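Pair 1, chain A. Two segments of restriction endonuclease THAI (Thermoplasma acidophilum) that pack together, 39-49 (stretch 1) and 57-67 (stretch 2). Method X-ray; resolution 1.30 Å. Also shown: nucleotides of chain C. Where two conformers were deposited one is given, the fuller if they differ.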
# COMPACT_ATOMS: atom_id res chain seq x y z
N TYR A 39 10.24 -2.19 17.73
CA TYR A 39 10.31 -0.74 17.57
C TYR A 39 10.23 -0.32 16.10
O TYR A 39 9.44 0.56 15.73
CB TYR A 39 11.57 -0.19 18.25
CG TYR A 39 11.84 1.28 17.97
CD1 TYR A 39 11.04 2.27 18.52
CD2 TYR A 39 12.84 1.66 17.10
CE1 TYR A 39 11.27 3.63 18.21
CE2 TYR A 39 13.10 3.00 16.82
CZ TYR A 39 12.33 3.97 17.38
OH TYR A 39 12.59 5.30 17.09
N MET A 40 11.04 -0.95 15.26
CA MET A 40 11.06 -0.62 13.83
C MET A 40 9.70 -0.88 13.20
O MET A 40 9.19 -0.07 12.42
CB MET A 40 12.13 -1.42 13.10
CG MET A 40 13.52 -1.17 13.63
SD MET A 40 14.75 -1.25 12.31
CE MET A 40 16.20 -1.40 13.36
N PHE A 41 9.10 -2.02 13.53
CA PHE A 41 7.77 -2.35 13.01
C PHE A 41 6.70 -1.42 13.56
O PHE A 41 5.71 -1.16 12.87
CB PHE A 41 7.44 -3.82 13.24
CG PHE A 41 7.90 -4.74 12.14
CD1 PHE A 41 9.02 -4.46 11.37
CD2 PHE A 41 7.19 -5.90 11.86
CE1 PHE A 41 9.41 -5.32 10.35
CE2 PHE A 41 7.59 -6.76 10.88
CZ PHE A 41 8.69 -6.45 10.09
N GLN A 42 6.90 -0.89 14.76
CA GLN A 42 5.97 0.10 15.27
C GLN A 42 6.07 1.42 14.48
O GLN A 42 5.06 2.06 14.20
CB GLN A 42 6.23 0.31 16.76
CG GLN A 42 5.14 1.13 17.41
CD GLN A 42 5.24 1.18 18.91
OE1 GLN A 42 6.00 0.43 19.52
NE2 GLN A 42 4.47 2.07 19.51
N LEU A 43 7.29 1.82 14.12
CA LEU A 43 7.48 3.00 13.25
C LEU A 43 6.79 2.75 11.92
O LEU A 43 6.11 3.61 11.39
CB LEU A 43 8.95 3.31 13.04
CG LEU A 43 9.79 3.69 14.26
CD1 LEU A 43 11.21 3.99 13.82
CD2 LEU A 43 9.19 4.86 15.01
N ALA A 44 6.94 1.54 11.37
CA ALA A 44 6.26 1.23 10.10
C ALA A 44 4.76 1.40 10.22
O ALA A 44 4.10 1.98 9.35
CB ALA A 44 6.59 -0.17 9.64
N GLU A 45 4.17 0.88 11.29
CA GLU A 45 2.72 1.00 11.43
C GLU A 45 2.26 2.44 11.66
O GLU A 45 1.22 2.85 11.12
CB GLU A 45 2.18 0.04 12.50
CG GLU A 45 2.56 0.33 13.92
CD GLU A 45 1.62 -0.34 14.92
OE1 GLU A 45 1.46 0.23 16.03
OE2 GLU A 45 1.04 -1.41 14.63
N LEU A 46 3.04 3.21 12.41
CA LEU A 46 2.72 4.61 12.64
C LEU A 46 2.73 5.43 11.35
O LEU A 46 2.02 6.45 11.26
CB LEU A 46 3.70 5.23 13.64
CG LEU A 46 3.45 4.80 15.09
CD1 LEU A 46 4.59 5.23 15.99
CD2 LEU A 46 2.17 5.42 15.57
N GLU A 47 3.45 4.97 10.35
CA GLU A 47 3.54 5.62 9.05
C GLU A 47 2.60 5.01 8.01
O GLU A 47 2.57 5.47 6.88
CB GLU A 47 4.99 5.55 8.58
CG GLU A 47 5.89 6.35 9.55
CD GLU A 47 7.34 6.24 9.27
OE1 GLU A 47 7.70 6.06 8.09
OE2 GLU A 47 8.12 6.39 10.25
N SER A 48 1.80 4.03 8.40
CA SER A 48 0.98 3.29 7.45
C SER A 48 -0.43 3.08 7.97
O SER A 48 -1.03 2.05 7.70
CB SER A 48 1.57 1.91 7.21
OG SER A 48 2.94 1.94 6.83
N SER A 49 -0.94 4.05 8.73
CA SER A 49 -2.24 3.92 9.37
C SER A 49 -3.13 5.12 9.07
O SER A 49 -2.72 6.08 8.41
CB SER A 49 -2.07 3.78 10.88
OG SER A 49 -1.40 2.57 11.21
N GLU A 57 -0.68 -1.74 3.28
CA GLU A 57 0.57 -1.23 2.75
C GLU A 57 1.68 -1.19 3.79
O GLU A 57 2.85 -1.00 3.44
CB GLU A 57 0.36 0.13 2.07
CG GLU A 57 0.06 1.27 2.98
CD GLU A 57 -1.41 1.49 3.28
OE1 GLU A 57 -2.22 0.56 3.17
OE2 GLU A 57 -1.75 2.65 3.67
N VAL A 58 1.36 -1.38 5.06
CA VAL A 58 2.42 -1.56 6.08
C VAL A 58 3.38 -2.64 5.68
O VAL A 58 4.55 -2.58 6.03
CB VAL A 58 1.82 -1.84 7.47
CG1 VAL A 58 1.23 -3.26 7.57
CG2 VAL A 58 2.84 -1.56 8.58
N GLY A 59 2.91 -3.67 4.98
CA GLY A 59 3.76 -4.76 4.56
C GLY A 59 4.90 -4.31 3.68
O GLY A 59 6.01 -4.85 3.74
N SER A 60 4.64 -3.31 2.85
CA SER A 60 5.66 -2.84 1.93
C SER A 60 6.78 -2.13 2.69
O SER A 60 7.96 -2.25 2.38
CB SER A 60 4.99 -1.92 0.91
OG SER A 60 3.88 -2.55 0.25
N LEU A 61 6.41 -1.42 3.76
CA LEU A 61 7.39 -0.77 4.59
C LEU A 61 8.16 -1.75 5.50
O LEU A 61 9.36 -1.66 5.67
CB LEU A 61 6.69 0.35 5.38
CG LEU A 61 7.56 1.36 6.11
CD1 LEU A 61 8.69 1.93 5.23
CD2 LEU A 61 6.69 2.50 6.65
N ARG A 62 7.45 -2.72 6.09
CA ARG A 62 8.11 -3.78 6.86
C ARG A 62 9.12 -4.51 6.00
O ARG A 62 10.18 -4.87 6.45
CB ARG A 62 7.06 -4.78 7.33
CG ARG A 62 6.13 -4.26 8.40
CD ARG A 62 5.05 -5.31 8.61
NE ARG A 62 4.02 -4.91 9.55
CZ ARG A 62 2.81 -5.45 9.59
NH1 ARG A 62 2.48 -6.40 8.74
NH2 ARG A 62 1.92 -5.02 10.47
N GLU A 63 8.79 -4.73 4.73
CA GLU A 63 9.70 -5.41 3.80
C GLU A 63 11.00 -4.63 3.66
O GLU A 63 12.08 -5.22 3.69
CB GLU A 63 9.04 -5.54 2.44
CG GLU A 63 9.86 -6.26 1.38
CD GLU A 63 9.38 -5.84 0.02
OE1 GLU A 63 8.16 -6.00 -0.30
OE2 GLU A 63 10.21 -5.29 -0.74
N ARG A 64 10.91 -3.30 3.56
CA ARG A 64 12.11 -2.47 3.51
C ARG A 64 13.01 -2.69 4.72
O ARG A 64 14.23 -2.74 4.60
CB ARG A 64 11.76 -0.98 3.43
CG ARG A 64 11.24 -0.55 2.11
CD ARG A 64 11.38 0.96 1.94
NE ARG A 64 10.48 1.41 0.92
CZ ARG A 64 9.66 2.44 1.04
NH1 ARG A 64 9.66 3.19 2.15
NH2 ARG A 64 8.86 2.75 0.04
N ILE A 65 12.39 -2.81 5.89
CA ILE A 65 13.10 -3.02 7.14
C ILE A 65 13.84 -4.36 7.11
O ILE A 65 15.00 -4.47 7.54
CB ILE A 65 12.15 -2.93 8.35
CG1 ILE A 65 11.70 -1.48 8.53
CG2 ILE A 65 12.81 -3.43 9.62
CD1 ILE A 65 10.43 -1.26 9.36
N ILE A 66 13.19 -5.40 6.60
CA ILE A 66 13.82 -6.71 6.54
C ILE A 66 14.93 -6.73 5.49
O ILE A 66 16.01 -7.25 5.73
CB ILE A 66 12.78 -7.83 6.29
CG1 ILE A 66 11.76 -7.91 7.44
CG2 ILE A 66 13.45 -9.18 6.06
CD1 ILE A 66 12.37 -8.20 8.82
N SER A 67 14.68 -6.14 4.32
CA SER A 67 15.77 -6.04 3.33
C SER A 67 16.98 -5.28 3.88
O SER A 67 18.12 -5.60 3.57
CB SER A 67 15.28 -5.37 2.06
OG SER A 67 14.26 -6.15 1.43
P DC C 7 4.11 -8.76 -2.32
OP1 DC C 7 5.47 -9.06 -1.85
OP2 DC C 7 3.18 -9.88 -2.63
O5' DC C 7 3.41 -7.80 -1.27
C5' DC C 7 4.17 -6.85 -0.53
C4' DC C 7 3.24 -6.05 0.35
O4' DC C 7 2.26 -5.41 -0.48
C3' DC C 7 2.41 -6.88 1.34
O3' DC C 7 3.20 -7.17 2.51
C2' DC C 7 1.25 -5.93 1.62
C1' DC C 7 1.15 -5.06 0.35
N1 DC C 7 -0.08 -5.24 -0.44
C2 DC C 7 -1.12 -4.31 -0.28
O2 DC C 7 -0.92 -3.31 0.42
N3 DC C 7 -2.30 -4.52 -0.91
C4 DC C 7 -2.47 -5.59 -1.69
N4 DC C 7 -3.67 -5.78 -2.23
C5 DC C 7 -1.41 -6.51 -1.93
C6 DC C 7 -0.24 -6.30 -1.30
P DA C 9 -0.92 -7.73 9.05
OP1 DA C 9 0.28 -7.27 9.78
OP2 DA C 9 -1.34 -9.16 9.16
O5' DA C 9 -2.16 -6.81 9.46
C5' DA C 9 -2.21 -5.43 9.06
C4' DA C 9 -3.58 -4.83 9.31
O4' DA C 9 -4.57 -5.43 8.44
C3' DA C 9 -4.13 -4.98 10.72
O3' DA C 9 -4.86 -3.79 11.07
C2' DA C 9 -5.06 -6.18 10.59
C1' DA C 9 -5.64 -5.94 9.21
N9 DA C 9 -6.15 -7.14 8.53
C8 DA C 9 -5.47 -8.31 8.33
N7 DA C 9 -6.14 -9.20 7.64
C5 DA C 9 -7.35 -8.57 7.38
C6 DA C 9 -8.50 -8.98 6.67
N6 DA C 9 -8.62 -10.17 6.06
N1 DA C 9 -9.53 -8.12 6.60
C2 DA C 9 -9.41 -6.93 7.20
N3 DA C 9 -8.39 -6.43 7.89
C4 DA C 9 -7.38 -7.31 7.94
P DG C 8 2.89 -8.48 3.41
OP1 DG C 8 4.10 -8.75 4.24
OP2 DG C 8 2.36 -9.54 2.52
O5' DG C 8 1.72 -8.03 4.39
C5' DG C 8 0.34 -8.28 4.09
C4' DG C 8 -0.55 -7.64 5.13
O4' DG C 8 -1.90 -7.51 4.64
C3' DG C 8 -0.65 -8.36 6.48
O3' DG C 8 -0.74 -7.34 7.49
C2' DG C 8 -1.95 -9.13 6.32
C1' DG C 8 -2.80 -8.12 5.57
N9 DG C 8 -3.92 -8.66 4.82
C8 DG C 8 -3.97 -9.85 4.12
N7 DG C 8 -5.11 -10.04 3.52
C5 DG C 8 -5.87 -8.92 3.85
C6 DG C 8 -7.20 -8.56 3.49
O6 DG C 8 -8.01 -9.18 2.81
N1 DG C 8 -7.55 -7.32 4.04
C2 DG C 8 -6.74 -6.54 4.82
N2 DG C 8 -7.25 -5.38 5.24
N3 DG C 8 -5.51 -6.88 5.17
C4 DG C 8 -5.14 -8.06 4.65
O HOH W 1 4.27 -3.35 11.95
O HOH W 2 1.56 -3.24 12.88

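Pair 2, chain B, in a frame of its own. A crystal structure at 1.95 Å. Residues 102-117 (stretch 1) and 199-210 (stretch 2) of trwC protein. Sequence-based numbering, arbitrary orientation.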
# COMPACT_ATOMS: atom_id res chain seq x y z
N GLY B 102 -2.82 -18.91 -10.30
CA GLY B 102 -2.40 -18.25 -11.53
C GLY B 102 -3.44 -17.48 -12.32
O GLY B 102 -3.37 -17.45 -13.55
N ASP B 103 -4.40 -16.85 -11.65
CA ASP B 103 -5.41 -16.07 -12.36
C ASP B 103 -4.92 -14.63 -12.51
O ASP B 103 -5.06 -13.81 -11.60
CB ASP B 103 -6.74 -16.09 -11.61
CG ASP B 103 -7.86 -15.39 -12.37
OD1 ASP B 103 -9.03 -15.55 -11.97
OD2 ASP B 103 -7.57 -14.67 -13.36
N ALA B 104 -4.36 -14.33 -13.68
CA ALA B 104 -3.83 -13.00 -13.97
C ALA B 104 -4.87 -11.89 -13.89
O ALA B 104 -4.53 -10.74 -13.57
CB ALA B 104 -3.17 -13.00 -15.34
N GLU B 105 -6.13 -12.20 -14.19
CA GLU B 105 -7.17 -11.18 -14.15
C GLU B 105 -7.36 -10.64 -12.73
O GLU B 105 -7.84 -9.52 -12.55
CB GLU B 105 -8.49 -11.73 -14.69
CG GLU B 105 -8.39 -12.26 -16.12
CD GLU B 105 -7.85 -11.22 -17.09
OE1 GLU B 105 -8.51 -10.19 -17.30
OE2 GLU B 105 -6.75 -11.45 -17.65
N ILE B 106 -6.98 -11.43 -11.73
CA ILE B 106 -7.08 -11.01 -10.34
C ILE B 106 -6.05 -9.91 -10.12
O ILE B 106 -6.31 -8.93 -9.41
CB ILE B 106 -6.80 -12.17 -9.37
CG1 ILE B 106 -7.80 -13.30 -9.59
CG2 ILE B 106 -6.87 -11.67 -7.92
CD1 ILE B 106 -9.22 -12.91 -9.30
N ILE B 107 -4.88 -10.06 -10.74
CA ILE B 107 -3.83 -9.06 -10.61
C ILE B 107 -4.37 -7.74 -11.15
O ILE B 107 -4.23 -6.70 -10.52
CB ILE B 107 -2.56 -9.46 -11.40
CG1 ILE B 107 -2.02 -10.78 -10.87
CG2 ILE B 107 -1.50 -8.36 -11.25
CD1 ILE B 107 -1.62 -10.76 -9.42
N LYS B 108 -4.98 -7.80 -12.33
CA LYS B 108 -5.54 -6.60 -12.94
C LYS B 108 -6.66 -6.02 -12.05
O LYS B 108 -6.82 -4.80 -11.95
CB LYS B 108 -6.11 -6.92 -14.32
CG LYS B 108 -6.81 -5.75 -14.99
N ALA B 109 -7.43 -6.90 -11.42
CA ALA B 109 -8.52 -6.47 -10.54
C ALA B 109 -7.95 -5.65 -9.38
O ALA B 109 -8.49 -4.60 -9.03
CB ALA B 109 -9.27 -7.68 -10.01
N HIS B 110 -6.86 -6.14 -8.80
CA HIS B 110 -6.19 -5.46 -7.70
C HIS B 110 -5.67 -4.09 -8.17
O HIS B 110 -5.91 -3.08 -7.52
CB HIS B 110 -5.02 -6.31 -7.19
CG HIS B 110 -4.05 -5.57 -6.32
ND1 HIS B 110 -4.28 -5.34 -4.98
CD2 HIS B 110 -2.86 -4.99 -6.60
CE1 HIS B 110 -3.27 -4.65 -4.48
NE2 HIS B 110 -2.40 -4.43 -5.44
N ASP B 111 -4.97 -4.08 -9.30
CA ASP B 111 -4.43 -2.84 -9.84
C ASP B 111 -5.51 -1.79 -10.06
O ASP B 111 -5.32 -0.62 -9.76
CB ASP B 111 -3.69 -3.09 -11.16
CG ASP B 111 -2.43 -3.91 -10.98
OD1 ASP B 111 -1.97 -4.07 -9.83
OD2 ASP B 111 -1.88 -4.39 -12.00
N ARG B 112 -6.66 -2.22 -10.58
CA ARG B 112 -7.76 -1.29 -10.82
C ARG B 112 -8.30 -0.73 -9.50
O ARG B 112 -8.52 0.47 -9.38
CB ARG B 112 -8.89 -1.98 -11.58
CG ARG B 112 -8.58 -2.26 -13.04
CD ARG B 112 -9.68 -3.09 -13.68
NE ARG B 112 -9.49 -3.28 -15.12
CZ ARG B 112 -10.21 -4.10 -15.87
NH1 ARG B 112 -11.18 -4.82 -15.32
NH2 ARG B 112 -9.97 -4.20 -17.17
N ALA B 113 -8.52 -1.61 -8.53
CA ALA B 113 -9.04 -1.17 -7.24
C ALA B 113 -8.09 -0.14 -6.62
O ALA B 113 -8.53 0.83 -6.02
CB ALA B 113 -9.23 -2.35 -6.30
N VAL B 114 -6.78 -0.36 -6.79
CA VAL B 114 -5.78 0.56 -6.28
C VAL B 114 -5.86 1.90 -7.02
O VAL B 114 -5.86 2.95 -6.40
CB VAL B 114 -4.34 -0.00 -6.44
CG1 VAL B 114 -3.32 1.06 -6.10
CG2 VAL B 114 -4.14 -1.22 -5.53
N ALA B 115 -5.94 1.85 -8.35
CA ALA B 115 -6.01 3.07 -9.15
C ALA B 115 -7.25 3.91 -8.83
O ALA B 115 -7.16 5.13 -8.71
CB ALA B 115 -5.98 2.71 -10.64
N ARG B 116 -8.39 3.25 -8.69
CA ARG B 116 -9.63 3.96 -8.38
C ARG B 116 -9.60 4.58 -6.99
O ARG B 116 -10.12 5.68 -6.78
CB ARG B 116 -10.82 3.02 -8.52
CG ARG B 116 -11.09 2.61 -9.96
CD ARG B 116 -12.09 1.47 -10.04
NE ARG B 116 -12.27 1.00 -11.41
CZ ARG B 116 -12.91 -0.13 -11.73
NH1 ARG B 116 -13.43 -0.89 -10.77
NH2 ARG B 116 -13.03 -0.48 -13.00
N THR B 117 -8.99 3.89 -6.04
CA THR B 117 -8.92 4.42 -4.68
C THR B 117 -8.00 5.64 -4.67
O THR B 117 -8.30 6.63 -4.01
CB THR B 117 -8.39 3.36 -3.70
OG1 THR B 117 -9.20 2.19 -3.79
CG2 THR B 117 -8.43 3.89 -2.27
N GLU B 199 -14.17 -1.81 -4.59
CA GLU B 199 -13.75 -1.94 -5.98
C GLU B 199 -13.20 -3.32 -6.28
O GLU B 199 -13.49 -3.90 -7.33
CB GLU B 199 -12.70 -0.89 -6.32
CG GLU B 199 -13.18 0.55 -6.24
CD GLU B 199 -14.15 0.90 -7.35
OE1 GLU B 199 -14.73 2.00 -7.30
OE2 GLU B 199 -14.32 0.08 -8.27
N LEU B 200 -12.38 -3.84 -5.37
CA LEU B 200 -11.78 -5.17 -5.57
C LEU B 200 -12.88 -6.23 -5.65
O LEU B 200 -12.91 -7.03 -6.58
CB LEU B 200 -10.83 -5.52 -4.41
CG LEU B 200 -10.22 -6.92 -4.49
CD1 LEU B 200 -9.41 -7.04 -5.77
CD2 LEU B 200 -9.34 -7.18 -3.26
N ALA B 201 -13.78 -6.21 -4.67
CA ALA B 201 -14.88 -7.15 -4.62
C ALA B 201 -15.70 -7.08 -5.91
O ALA B 201 -16.09 -8.11 -6.47
CB ALA B 201 -15.76 -6.85 -3.42
N HIS B 202 -15.96 -5.86 -6.38
CA HIS B 202 -16.73 -5.68 -7.60
C HIS B 202 -16.00 -6.32 -8.78
O HIS B 202 -16.60 -7.04 -9.58
CB HIS B 202 -16.93 -4.18 -7.87
CG HIS B 202 -17.72 -3.89 -9.12
ND1 HIS B 202 -19.03 -4.29 -9.28
CD2 HIS B 202 -17.37 -3.26 -10.26
CE1 HIS B 202 -19.46 -3.90 -10.47
NE2 HIS B 202 -18.47 -3.27 -11.08
N GLU B 203 -14.71 -6.05 -8.89
CA GLU B 203 -13.90 -6.60 -9.97
C GLU B 203 -13.82 -8.12 -9.91
O GLU B 203 -13.85 -8.80 -10.94
CB GLU B 203 -12.49 -6.02 -9.93
CG GLU B 203 -12.41 -4.56 -10.30
CD GLU B 203 -12.93 -4.30 -11.70
OE1 GLU B 203 -12.52 -5.03 -12.63
OE2 GLU B 203 -13.74 -3.37 -11.87
N LEU B 204 -13.72 -8.66 -8.69
CA LEU B 204 -13.64 -10.10 -8.49
C LEU B 204 -14.94 -10.79 -8.86
O LEU B 204 -14.95 -11.88 -9.43
CB LEU B 204 -13.29 -10.41 -7.03
CG LEU B 204 -11.87 -10.02 -6.62
CD1 LEU B 204 -11.67 -10.26 -5.14
CD2 LEU B 204 -10.87 -10.83 -7.45
N GLN B 205 -16.06 -10.15 -8.52
CA GLN B 205 -17.35 -10.72 -8.85
C GLN B 205 -17.55 -10.75 -10.36
O GLN B 205 -18.21 -11.65 -10.87
CB GLN B 205 -18.46 -9.95 -8.15
CG GLN B 205 -18.55 -10.34 -6.69
CD GLN B 205 -19.48 -9.46 -5.90
OE1 GLN B 205 -19.90 -9.83 -4.80
NE2 GLN B 205 -19.81 -8.29 -6.44
N LYS B 206 -16.96 -9.80 -11.07
CA LYS B 206 -17.08 -9.76 -12.52
C LYS B 206 -16.35 -10.95 -13.13
O LYS B 206 -16.62 -11.34 -14.26
CB LYS B 206 -16.47 -8.47 -13.08
CG LYS B 206 -17.49 -7.42 -13.45
CD LYS B 206 -16.88 -6.33 -14.34
CE LYS B 206 -15.86 -5.49 -13.59
NZ LYS B 206 -15.40 -4.33 -14.42
N LEU B 207 -15.43 -11.54 -12.37
CA LEU B 207 -14.66 -12.69 -12.83
C LEU B 207 -15.36 -13.99 -12.48
O LEU B 207 -14.90 -15.07 -12.83
CB LEU B 207 -13.25 -12.67 -12.22
CG LEU B 207 -12.40 -11.43 -12.55
CD1 LEU B 207 -11.04 -11.56 -11.88
CD2 LEU B 207 -12.23 -11.30 -14.06
N GLY B 208 -16.47 -13.89 -11.76
CA GLY B 208 -17.21 -15.08 -11.40
C GLY B 208 -16.88 -15.72 -10.07
O GLY B 208 -17.15 -16.90 -9.87
N TYR B 209 -16.28 -14.96 -9.15
CA TYR B 209 -15.96 -15.49 -7.84
C TYR B 209 -17.02 -15.08 -6.84
O TYR B 209 -17.59 -13.99 -6.95
CB TYR B 209 -14.60 -14.97 -7.32
CG TYR B 209 -13.41 -15.45 -8.11
CD1 TYR B 209 -12.74 -14.59 -8.99
CD2 TYR B 209 -12.97 -16.77 -8.01
CE1 TYR B 209 -11.66 -15.04 -9.74
CE2 TYR B 209 -11.89 -17.22 -8.75
CZ TYR B 209 -11.25 -16.36 -9.62
OH TYR B 209 -10.19 -16.82 -10.36
N GLN B 210 -17.32 -15.95 -5.88
CA GLN B 210 -18.28 -15.60 -4.85
C GLN B 210 -17.44 -15.20 -3.64
O GLN B 210 -16.38 -15.79 -3.40
CB GLN B 210 -19.18 -16.78 -4.48
CG GLN B 210 -20.35 -16.37 -3.59
CD GLN B 210 -21.41 -17.44 -3.46
OE1 GLN B 210 -21.87 -17.99 -4.45
NE2 GLN B 210 -21.81 -17.72 -2.22

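What separates the two contacts most sharply? Pair 2 ties its helices together with charge, whereas pair 1 has no direct hydrogen bond from one stretch to the other. The clearest swap is at Leu A61, which matches Glu B203. Leu A61 offers a methyl group: Leu A61 CD2 lies 3.7 Å from Ala A44 CA and 3.8 Å from Ser A48 OG. Glu B203 instead forms salt bridges with two arginines, its OE1 3.0 Å from Arg B112 NH1 and its OE2 2.7 Å from Arg B116 NH1. Arg B116 NH1 also bridges to Glu B199 OE2 at 2.8 Å, so one guanidinium joins two carboxylates.

What do the two share? Each is a pair of nearly antiparallel helices, at 147° with axes 9.0 Å apart in pair 1 and at 149° with axes 8.5 Å apart in pair 2. The central 14 residues superpose to 0.4 Å. Ala A44 falls on Ala B109, and both point toward the other helix. The small side chain permits close approach: Ala A44 sits as a knob among Val A58, Leu A61, Arg A62 and Ile A65, while Ala B109 CB rests 3.6 Å from Glu B203 CB. One turn on, Ser A48 matches Ala B113. Both are small, but the serine hydroxyl reaches back to the end of the preceding helix, where Ser A48 OG donates to Ala A44 O at 2.8 Å.

How is the space beside the alanine filled? Phe A41 and Ile B106 match, and in both the CA-to-CB bond points sideways while the end of the side chain comes nearer to its partner. The partners at the next matched position are Arg A62 and Leu B204. In pair 1 the aliphatic part of the arginine covers the ring, with Arg A62 CG 3.7 Å from the centroid of the Phe A41 ring and almost on its normal. In pair 2 Ile B106 CD1 meets Leu B204 CD2 at 3.2 Å, and the same methyl also lies 3.3 Å from Tyr B209 CE1. Ile A65 and Leu B207 place their side-chain centres within 0.2 Å and touch Phe A41 and Ile B106 respectively.

What does Arg A62 do with its charged end? It meets water and DNA. Water 1 donates to Phe A41 O (2.8 Å) and accepts from Arg A62 NE (2.9 Å), linking the stretches indirectly; water 2 likewise joins Glu A45 OE2 (2.6 Å) to Arg A62 NH2 (3.0 Å). The guanidinium also grips the DNA backbone, Arg A62 NH1 donating to DA9 OP1 at 2.6 Å, as befits a restriction endonuclease.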